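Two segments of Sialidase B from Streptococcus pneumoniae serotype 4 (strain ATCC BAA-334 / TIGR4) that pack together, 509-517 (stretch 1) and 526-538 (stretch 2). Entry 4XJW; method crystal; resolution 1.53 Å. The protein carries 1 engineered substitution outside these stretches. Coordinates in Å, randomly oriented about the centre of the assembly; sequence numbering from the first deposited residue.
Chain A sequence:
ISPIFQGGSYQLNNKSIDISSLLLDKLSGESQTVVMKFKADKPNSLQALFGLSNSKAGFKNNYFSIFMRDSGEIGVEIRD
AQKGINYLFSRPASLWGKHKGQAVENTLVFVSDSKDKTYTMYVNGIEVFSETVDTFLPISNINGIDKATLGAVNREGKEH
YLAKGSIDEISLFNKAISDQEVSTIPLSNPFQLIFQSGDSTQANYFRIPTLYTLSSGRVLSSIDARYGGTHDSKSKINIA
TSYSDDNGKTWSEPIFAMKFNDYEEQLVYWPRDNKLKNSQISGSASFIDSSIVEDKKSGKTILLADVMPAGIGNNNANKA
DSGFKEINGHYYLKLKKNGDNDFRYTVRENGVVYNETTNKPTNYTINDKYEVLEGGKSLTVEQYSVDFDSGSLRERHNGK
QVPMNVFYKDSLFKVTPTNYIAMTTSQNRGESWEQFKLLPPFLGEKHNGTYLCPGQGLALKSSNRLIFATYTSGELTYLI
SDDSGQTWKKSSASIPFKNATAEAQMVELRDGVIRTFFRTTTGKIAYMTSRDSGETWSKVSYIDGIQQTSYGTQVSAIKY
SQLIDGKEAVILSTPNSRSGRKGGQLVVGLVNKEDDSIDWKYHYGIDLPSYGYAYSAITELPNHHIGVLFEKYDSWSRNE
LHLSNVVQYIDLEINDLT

Stretch 1, residues 509-517: LRDGVIRTF
Stretch 2 (526-538) AYMTSRDSGETWS

How do the two backbones run? Two extended strands, one running through Ile-514 to Phe-517 and onward, the other 526-530, lie antiparallel at 164°, with axes 4.7 Å apart at closest approach. Ile-514 and Ser-530 form a hydrogen-bonded pair (Ile-514 N to Ser-530 O 2.9 Å, Ser-530 N to Ile-514 O 2.8 Å), as do Thr-516 and Met-528 (Thr-516 N to Met-528 O 2.9 Å, Met-528 N to Thr-516 O 3.1 Å). Arg-515 with Thr-529 and Phe-517 with Tyr-527 are the non-hydrogen-bonded pairs, their CA atoms 4.5 Å apart within each pair. The two stretches bury 693 Å² between them, both sides summed.

What shapes the backbone where the strands meet their turns? A type II turn from Arg-510 to Val-513 is closed by Val-513 N to Arg-510 O at 2.9 Å. Gly-512, at phi/psi 86/-5, suits it because a CB would jam against the preceding carbonyl; Gly-512 O accepts Ser-533 N at 3.0 Å, a hydrogen bond outside the regular register that ties the two turns together. A type I' turn spans Asp-532 to Glu-535, with Ser-533 at 60/34 and Gly-534 at 97/-5, where a CB would meet the same obstacle and lie 3.9 Å from Ile-514 CD1.

What is packed on the face bearing Ile-514, Thr-516, Met-528 and Ser-530? Trp-537 (chi1 m, chi2 88°) brings its indole back to the first strand: its CH2 lies 3.9 Å from Ile-514 CG2, which sits at the ring edge, and its CZ3 lies 3.2 Å from Thr-516 OG1. Ile-514 (m, t) is buried and also sends CD1 to 3.8 Å from Gly-534 N, so one branched apolar side chain touches both turn and indole. Thr-516 (chi1 m) and Met-528 (p, t, p), both buried, are neighbours here, Thr-516 CB 4.1 Å from Met-528 CG.

How do charged and aromatic groups share the other face? Arg-515 (t, t, m, chi4 157°) reaches across to Thr-529 (chi1 m), donating from NE at 2.9 Å and NH2 at 3.1 Å to Thr-529 OG1. Tyr-527 (p, chi2 89°) covers one face of the guanidinium, and its CD1 lies 3.5 Å from Arg-515 CD. Phe-517 (m, chi2 -84°) adds an apolar contact, CD1 to Tyr-527 CB at 3.9 Å. At the margin, Arg-531 (m, t, t, chi4 -79°) lays a guanidinium face over Val-513 CG1, while its NH1 comes within 2.8 Å of Arg-510 NH2, a close approach of like charges; both nitrogens are hydrogen-bonded elsewhere in the structure.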

# COMPACT_ATOMS: atom_id res chain seq x y z
N LEU A 509 -27.64 -1.67 1.80
CA LEU A 509 -28.35 -1.06 2.93
C LEU A 509 -29.46 -1.94 3.46
O LEU A 509 -29.67 -2.03 4.67
CB LEU A 509 -28.95 0.30 2.53
CG LEU A 509 -27.97 1.44 2.26
CD1 LEU A 509 -28.72 2.71 1.95
CD2 LEU A 509 -27.03 1.63 3.44
N ARG A 510 -30.19 -2.55 2.54
CA ARG A 510 -31.24 -3.51 2.85
C ARG A 510 -31.45 -4.31 1.57
O ARG A 510 -30.82 -4.03 0.56
CB ARG A 510 -32.52 -2.81 3.28
CG ARG A 510 -33.00 -1.73 2.33
CD ARG A 510 -34.31 -1.11 2.81
NE ARG A 510 -34.75 0.00 1.96
CZ ARG A 510 -35.69 -0.10 1.02
NH1 ARG A 510 -36.30 -1.26 0.81
NH2 ARG A 510 -36.03 0.96 0.31
N ASP A 511 -32.32 -5.31 1.60
CA ASP A 511 -32.43 -6.22 0.46
C ASP A 511 -32.64 -5.57 -0.92
O ASP A 511 -33.68 -4.97 -1.18
CB ASP A 511 -33.51 -7.26 0.75
CG ASP A 511 -33.09 -8.63 0.32
OD1 ASP A 511 -33.28 -8.94 -0.87
OD2 ASP A 511 -32.57 -9.38 1.18
N GLY A 512 -31.63 -5.69 -1.78
CA GLY A 512 -31.72 -5.22 -3.15
C GLY A 512 -31.36 -3.76 -3.32
O GLY A 512 -31.31 -3.26 -4.44
N VAL A 513 -31.10 -3.08 -2.20
CA VAL A 513 -30.74 -1.67 -2.19
C VAL A 513 -29.25 -1.52 -1.93
O VAL A 513 -28.77 -1.86 -0.85
CB VAL A 513 -31.51 -0.91 -1.11
CG1 VAL A 513 -31.18 0.58 -1.13
CG2 VAL A 513 -33.02 -1.12 -1.30
N ILE A 514 -28.53 -1.00 -2.92
CA ILE A 514 -27.09 -0.84 -2.83
C ILE A 514 -26.73 0.64 -2.83
O ILE A 514 -27.18 1.40 -3.70
CB ILE A 514 -26.39 -1.48 -4.04
CG1 ILE A 514 -26.77 -2.95 -4.18
CG2 ILE A 514 -24.87 -1.35 -3.92
CD1 ILE A 514 -26.37 -3.55 -5.52
N ARG A 515 -25.94 1.07 -1.85
CA ARG A 515 -25.37 2.41 -1.95
C ARG A 515 -23.89 2.32 -2.25
O ARG A 515 -23.15 1.58 -1.61
CB ARG A 515 -25.61 3.24 -0.71
CG ARG A 515 -25.02 4.66 -0.86
CD ARG A 515 -25.78 5.68 -0.07
NE ARG A 515 -27.18 5.68 -0.46
CZ ARG A 515 -28.15 6.12 0.32
NH1 ARG A 515 -27.87 6.61 1.52
NH2 ARG A 515 -29.41 6.07 -0.09
N THR A 516 -23.47 3.07 -3.27
CA THR A 516 -22.07 3.12 -3.69
C THR A 516 -21.47 4.45 -3.27
O THR A 516 -22.03 5.49 -3.59
CB THR A 516 -21.97 2.99 -5.20
OG1 THR A 516 -22.58 1.75 -5.61
CG2 THR A 516 -20.52 3.01 -5.65
N PHE A 517 -20.35 4.41 -2.54
CA PHE A 517 -19.61 5.61 -2.16
C PHE A 517 -18.38 5.70 -3.05
O PHE A 517 -17.69 4.71 -3.26
CB PHE A 517 -19.19 5.55 -0.69
CG PHE A 517 -20.36 5.41 0.25
CD1 PHE A 517 -21.07 6.52 0.67
CD2 PHE A 517 -20.75 4.16 0.70
CE1 PHE A 517 -22.14 6.40 1.53
CE2 PHE A 517 -21.82 4.02 1.56
CZ PHE A 517 -22.52 5.14 1.98
N ALA A 526 -18.76 11.11 -3.01
CA ALA A 526 -20.07 11.09 -3.65
C ALA A 526 -20.74 9.76 -3.39
O ALA A 526 -20.11 8.81 -2.92
CB ALA A 526 -19.94 11.32 -5.15
N TYR A 527 -22.03 9.69 -3.70
CA TYR A 527 -22.74 8.42 -3.64
C TYR A 527 -23.90 8.35 -4.61
O TYR A 527 -24.41 9.39 -5.05
CB TYR A 527 -23.17 8.08 -2.21
CG TYR A 527 -24.20 9.00 -1.60
CD1 TYR A 527 -25.56 8.75 -1.76
CD2 TYR A 527 -23.82 10.11 -0.86
CE1 TYR A 527 -26.50 9.58 -1.20
CE2 TYR A 527 -24.75 10.96 -0.30
CZ TYR A 527 -26.10 10.68 -0.48
OH TYR A 527 -27.04 11.51 0.08
N MET A 528 -24.28 7.13 -4.96
CA MET A 528 -25.47 6.86 -5.74
C MET A 528 -26.10 5.60 -5.18
O MET A 528 -25.45 4.85 -4.44
CB MET A 528 -25.14 6.67 -7.23
CG MET A 528 -24.11 5.59 -7.53
SD MET A 528 -23.92 5.20 -9.29
CE MET A 528 -23.20 6.72 -9.90
N THR A 529 -27.35 5.35 -5.54
CA THR A 529 -28.11 4.23 -4.98
C THR A 529 -28.80 3.44 -6.07
O THR A 529 -29.35 4.02 -7.03
CB THR A 529 -29.17 4.73 -3.99
OG1 THR A 529 -28.56 5.55 -2.99
CG2 THR A 529 -29.91 3.56 -3.32
N SER A 530 -28.79 2.11 -5.93
CA SER A 530 -29.60 1.23 -6.76
C SER A 530 -30.65 0.57 -5.87
O SER A 530 -30.36 0.23 -4.73
CB SER A 530 -28.74 0.16 -7.43
OG SER A 530 -29.54 -0.78 -8.13
N ARG A 531 -31.85 0.39 -6.40
CA ARG A 531 -32.93 -0.25 -5.66
C ARG A 531 -33.46 -1.46 -6.42
O ARG A 531 -34.57 -1.94 -6.17
CB ARG A 531 -34.06 0.75 -5.39
CG ARG A 531 -33.63 1.91 -4.52
CD ARG A 531 -34.73 2.93 -4.30
NE ARG A 531 -34.30 3.96 -3.36
CZ ARG A 531 -34.28 3.79 -2.04
NH1 ARG A 531 -34.65 2.64 -1.51
NH2 ARG A 531 -33.86 4.78 -1.25
N ASP A 532 -32.65 -1.96 -7.34
CA ASP A 532 -32.99 -3.15 -8.11
C ASP A 532 -31.77 -4.05 -8.29
O ASP A 532 -31.56 -4.61 -9.36
CB ASP A 532 -33.59 -2.78 -9.47
CG ASP A 532 -32.73 -1.82 -10.26
OD1 ASP A 532 -31.55 -1.61 -9.91
OD2 ASP A 532 -33.24 -1.26 -11.26
N SER A 533 -30.98 -4.17 -7.23
CA SER A 533 -29.83 -5.07 -7.22
C SER A 533 -28.78 -4.75 -8.30
O SER A 533 -28.13 -5.66 -8.84
CB SER A 533 -30.30 -6.52 -7.34
OG SER A 533 -31.02 -6.90 -6.18
N GLY A 534 -28.61 -3.47 -8.61
CA GLY A 534 -27.54 -3.06 -9.50
C GLY A 534 -27.92 -2.87 -10.96
O GLY A 534 -27.09 -2.43 -11.76
N GLU A 535 -29.16 -3.19 -11.33
CA GLU A 535 -29.59 -3.00 -12.71
C GLU A 535 -29.53 -1.54 -13.13
O GLU A 535 -29.06 -1.21 -14.22
CB GLU A 535 -31.01 -3.52 -12.92
CG GLU A 535 -31.15 -5.03 -12.79
CD GLU A 535 -30.46 -5.76 -13.93
OE1 GLU A 535 -30.70 -5.40 -15.10
OE2 GLU A 535 -29.68 -6.69 -13.66
N THR A 536 -30.04 -0.68 -12.26
CA THR A 536 -30.12 0.75 -12.55
C THR A 536 -29.66 1.59 -11.36
O THR A 536 -29.68 1.12 -10.22
CB THR A 536 -31.55 1.19 -12.98
OG1 THR A 536 -32.45 1.07 -11.87
CG2 THR A 536 -32.07 0.37 -14.15
N TRP A 537 -29.26 2.83 -11.64
CA TRP A 537 -28.63 3.70 -10.64
C TRP A 537 -29.19 5.11 -10.60
O TRP A 537 -29.57 5.67 -11.62
CB TRP A 537 -27.11 3.75 -10.87
CG TRP A 537 -26.53 2.40 -10.68
CD1 TRP A 537 -26.39 1.43 -11.62
CD2 TRP A 537 -26.07 1.84 -9.44
NE1 TRP A 537 -25.87 0.28 -11.04
CE2 TRP A 537 -25.65 0.52 -9.71
CE3 TRP A 537 -25.95 2.33 -8.14
CZ2 TRP A 537 -25.12 -0.32 -8.72
CZ3 TRP A 537 -25.41 1.49 -7.15
CH2 TRP A 537 -25.01 0.19 -7.45
N SER A 538 -29.20 5.68 -9.40
CA SER A 538 -29.74 7.02 -9.19
C SER A 538 -28.76 8.11 -9.62
O SER A 538 -27.60 7.85 -9.96
CB SER A 538 -30.03 7.21 -7.72
OG SER A 538 -28.81 7.37 -7.01